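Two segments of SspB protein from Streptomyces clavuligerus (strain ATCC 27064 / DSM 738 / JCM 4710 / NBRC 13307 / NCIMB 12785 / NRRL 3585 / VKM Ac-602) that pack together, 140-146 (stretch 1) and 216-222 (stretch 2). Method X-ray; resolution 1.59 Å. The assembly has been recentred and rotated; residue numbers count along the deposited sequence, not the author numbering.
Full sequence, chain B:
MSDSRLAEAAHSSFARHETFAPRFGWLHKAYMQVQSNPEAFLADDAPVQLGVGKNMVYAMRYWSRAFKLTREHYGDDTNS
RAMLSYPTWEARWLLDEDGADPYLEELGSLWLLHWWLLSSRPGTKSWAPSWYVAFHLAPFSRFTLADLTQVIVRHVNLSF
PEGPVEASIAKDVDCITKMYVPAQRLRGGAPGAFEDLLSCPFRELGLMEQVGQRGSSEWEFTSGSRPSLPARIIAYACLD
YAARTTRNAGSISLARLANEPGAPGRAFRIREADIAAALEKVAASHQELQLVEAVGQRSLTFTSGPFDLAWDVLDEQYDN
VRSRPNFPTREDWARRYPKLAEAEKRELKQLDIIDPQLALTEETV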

# COMPACT_ATOMS: atom_id res chain seq x y z
N PHE B 140 15.30 25.17 -0.46
CA PHE B 140 16.15 24.08 0.03
C PHE B 140 15.47 22.72 -0.17
O PHE B 140 14.24 22.65 -0.28
CB PHE B 140 16.60 24.29 1.53
CG PHE B 140 15.47 24.69 2.45
CD1 PHE B 140 15.41 25.97 2.98
CD2 PHE B 140 14.42 23.79 2.74
CE1 PHE B 140 14.35 26.35 3.79
CE2 PHE B 140 13.36 24.17 3.57
CZ PHE B 140 13.34 25.46 4.09
N SER B 141 16.27 21.67 -0.23
CA SER B 141 15.78 20.28 -0.30
C SER B 141 16.03 19.51 0.97
O SER B 141 15.42 18.43 1.16
CB SER B 141 16.42 19.51 -1.48
OG SER B 141 15.77 19.91 -2.69
N ARG B 142 16.91 20.01 1.83
CA ARG B 142 17.17 19.41 3.13
C ARG B 142 16.73 20.38 4.23
O ARG B 142 17.00 21.57 4.16
CB ARG B 142 18.65 19.01 3.25
CG ARG B 142 18.97 18.46 4.62
CD ARG B 142 20.42 18.62 4.95
NE ARG B 142 21.06 17.33 4.98
CZ ARG B 142 22.00 16.99 5.86
NH1 ARG B 142 22.38 17.86 6.83
NH2 ARG B 142 22.53 15.77 5.81
N PHE B 143 16.02 19.87 5.25
CA PHE B 143 15.41 20.78 6.20
C PHE B 143 15.05 20.08 7.50
O PHE B 143 14.73 18.87 7.51
CB PHE B 143 14.14 21.37 5.59
CG PHE B 143 13.25 20.34 4.95
CD1 PHE B 143 12.26 19.69 5.71
CD2 PHE B 143 13.41 19.98 3.62
CE1 PHE B 143 11.43 18.73 5.11
CE2 PHE B 143 12.61 19.03 3.02
CZ PHE B 143 11.63 18.39 3.77
N THR B 144 14.95 20.86 8.56
CA THR B 144 14.19 20.38 9.72
C THR B 144 12.71 20.69 9.46
O THR B 144 12.36 21.51 8.60
CB THR B 144 14.62 21.13 10.99
OG1 THR B 144 14.29 22.54 10.90
CG2 THR B 144 16.10 20.92 11.22
N LEU B 145 11.84 20.01 10.20
CA LEU B 145 10.41 20.31 10.10
C LEU B 145 10.10 21.78 10.44
O LEU B 145 9.24 22.41 9.80
CB LEU B 145 9.56 19.27 10.91
CG LEU B 145 9.81 17.82 10.40
CD1 LEU B 145 8.87 16.80 11.04
CD2 LEU B 145 9.76 17.68 8.85
N ALA B 146 10.83 22.33 11.42
CA ALA B 146 10.70 23.77 11.78
C ALA B 146 11.05 24.66 10.58
O ALA B 146 10.38 25.67 10.32
CB ALA B 146 11.56 24.10 13.01
N SER B 216 18.65 15.18 16.62
CA SER B 216 18.96 15.98 15.43
C SER B 216 18.13 15.80 14.13
O SER B 216 18.67 15.60 13.03
CB SER B 216 20.44 15.88 15.15
OG SER B 216 20.80 16.79 14.14
N SER B 217 16.82 15.72 14.33
CA SER B 217 15.78 16.39 13.55
C SER B 217 15.73 16.59 12.01
O SER B 217 14.90 17.41 11.60
CB SER B 217 15.61 17.79 14.16
OG SER B 217 16.88 18.39 14.32
N GLU B 218 16.52 15.91 11.16
CA GLU B 218 16.57 16.40 9.74
C GLU B 218 16.01 15.50 8.62
O GLU B 218 16.06 14.29 8.73
CB GLU B 218 17.99 16.81 9.36
CG GLU B 218 18.60 17.96 10.13
CD GLU B 218 19.93 18.33 9.54
OE1 GLU B 218 20.92 17.89 10.14
OE2 GLU B 218 19.99 19.01 8.48
N TRP B 219 15.51 16.08 7.53
CA TRP B 219 14.89 15.32 6.43
C TRP B 219 15.30 15.95 5.11
O TRP B 219 15.78 17.08 5.05
CB TRP B 219 13.38 15.40 6.45
CG TRP B 219 12.85 15.05 7.81
CD1 TRP B 219 12.67 15.88 8.90
CD2 TRP B 219 12.40 13.73 8.24
NE1 TRP B 219 12.14 15.17 9.95
CE2 TRP B 219 11.95 13.88 9.61
CE3 TRP B 219 12.33 12.49 7.63
CZ2 TRP B 219 11.47 12.79 10.35
CZ3 TRP B 219 11.84 11.38 8.37
CH2 TRP B 219 11.40 11.54 9.70
N GLU B 220 15.12 15.19 4.03
CA GLU B 220 15.40 15.76 2.72
C GLU B 220 14.60 15.10 1.62
O GLU B 220 14.28 13.90 1.71
CB GLU B 220 16.88 15.71 2.39
CG GLU B 220 17.45 14.32 2.19
CD GLU B 220 18.94 14.36 1.94
OE1 GLU B 220 19.48 13.29 1.77
OE2 GLU B 220 19.58 15.43 1.94
N PHE B 221 14.27 15.88 0.59
CA PHE B 221 13.77 15.30 -0.63
C PHE B 221 14.97 14.60 -1.28
O PHE B 221 16.10 15.08 -1.25
CB PHE B 221 13.00 16.32 -1.52
CG PHE B 221 11.72 16.80 -0.89
CD1 PHE B 221 10.71 15.86 -0.55
CD2 PHE B 221 11.52 18.14 -0.54
CE1 PHE B 221 9.54 16.26 0.09
CE2 PHE B 221 10.33 18.55 0.05
CZ PHE B 221 9.35 17.61 0.38
N THR B 222 14.73 13.43 -1.84
CA THR B 222 15.81 12.61 -2.40
C THR B 222 16.14 13.03 -3.83
O THR B 222 15.39 13.75 -4.47
CB THR B 222 15.44 11.12 -2.41
OG1 THR B 222 14.27 10.96 -3.22
CG2 THR B 222 15.16 10.61 -0.99

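The two stretches meet as neighbouring antiparallel strands: the N-to-C directions of 142-144 and 218-221 differ by 146°, and their axes approach to 4.6 Å. The CA-CA spacings alternate as an antiparallel register requires, with Arg142 CA to Glu220 CA at 4.1 Å, a non-hydrogen-bonded pair, and Phe143 CA to Trp219 CA at 5.5 Å, a hydrogen-bonded one.

Three backbone hydrogen bonds hold this register. Phe143 and Trp219 exchange two: Phe143 N donates to Trp219 O (2.8 Å, N-H...O angle 165°), and Trp219 N returns the bond to Phe143 O (2.9 Å, 152°). Two residues further along each strand (Trp219 to Phe221, Phe143 back to Ser141), Phe221 N donates to Ser141 O (2.9 Å, 150°). The amides of Phe143, Trp219 and Phe221 are thus satisfied across the interface, as are the carbonyls of Ser141, Phe143 and Trp219. Phe143 O and Trp219 O lie 3.2 Å apart, but both are acceptors and do not bond to each other; their proximity follows from the paired bonds.

Two of these carbonyls also receive CA-H...O contacts, from Glu220 CA to Ser141 O (3.1 Å, angle at H 128°) and from Arg142 CA to Trp219 O (3.3 Å, 136°). Past the paired residues, Thr144 CA approaches Ser217 O at 3.6 Å (145°).

Arg142 and Glu220 project from the same face of the sheet, where opposite charges meet. Arg142 NH1 forms a salt bridge with Glu218 OE2 at 3.1 Å, while Arg142 NE and Glu220 OE2 make a long one at 3.9 Å, the latter oxygen lying at the guanidinium edge, near its plane. One guanidinium is therefore shared between two carboxylates, with the shorter contact to Glu218.

The face bearing Phe143 and Trp219 is apolar. Phe143 CE1 lies 4.1 Å from Trp219 CB, and Phe143 CE2 reaches Phe221 CE2 at 3.8 Å. The two phenylalanine rings are oblique, with centroids 5.4 Å apart and planes at 52°, while Phe143 CZ sits over one face of the Phe221 ring. Leu145, at the start of the helix, places CD2 3.4 Å from Trp219 CD1, a tight contact that extends the apolar packing beyond the strand.

Two stretch 1 hydroxyls are satisfied outside the pair. Thr144, at the N-cap position, uses its side chain to cap a backbone N just past its stretch, and Ser141 OG is hydrogen-bonded elsewhere in the structure. Together the stretches bury 567 Å², summed over both sides.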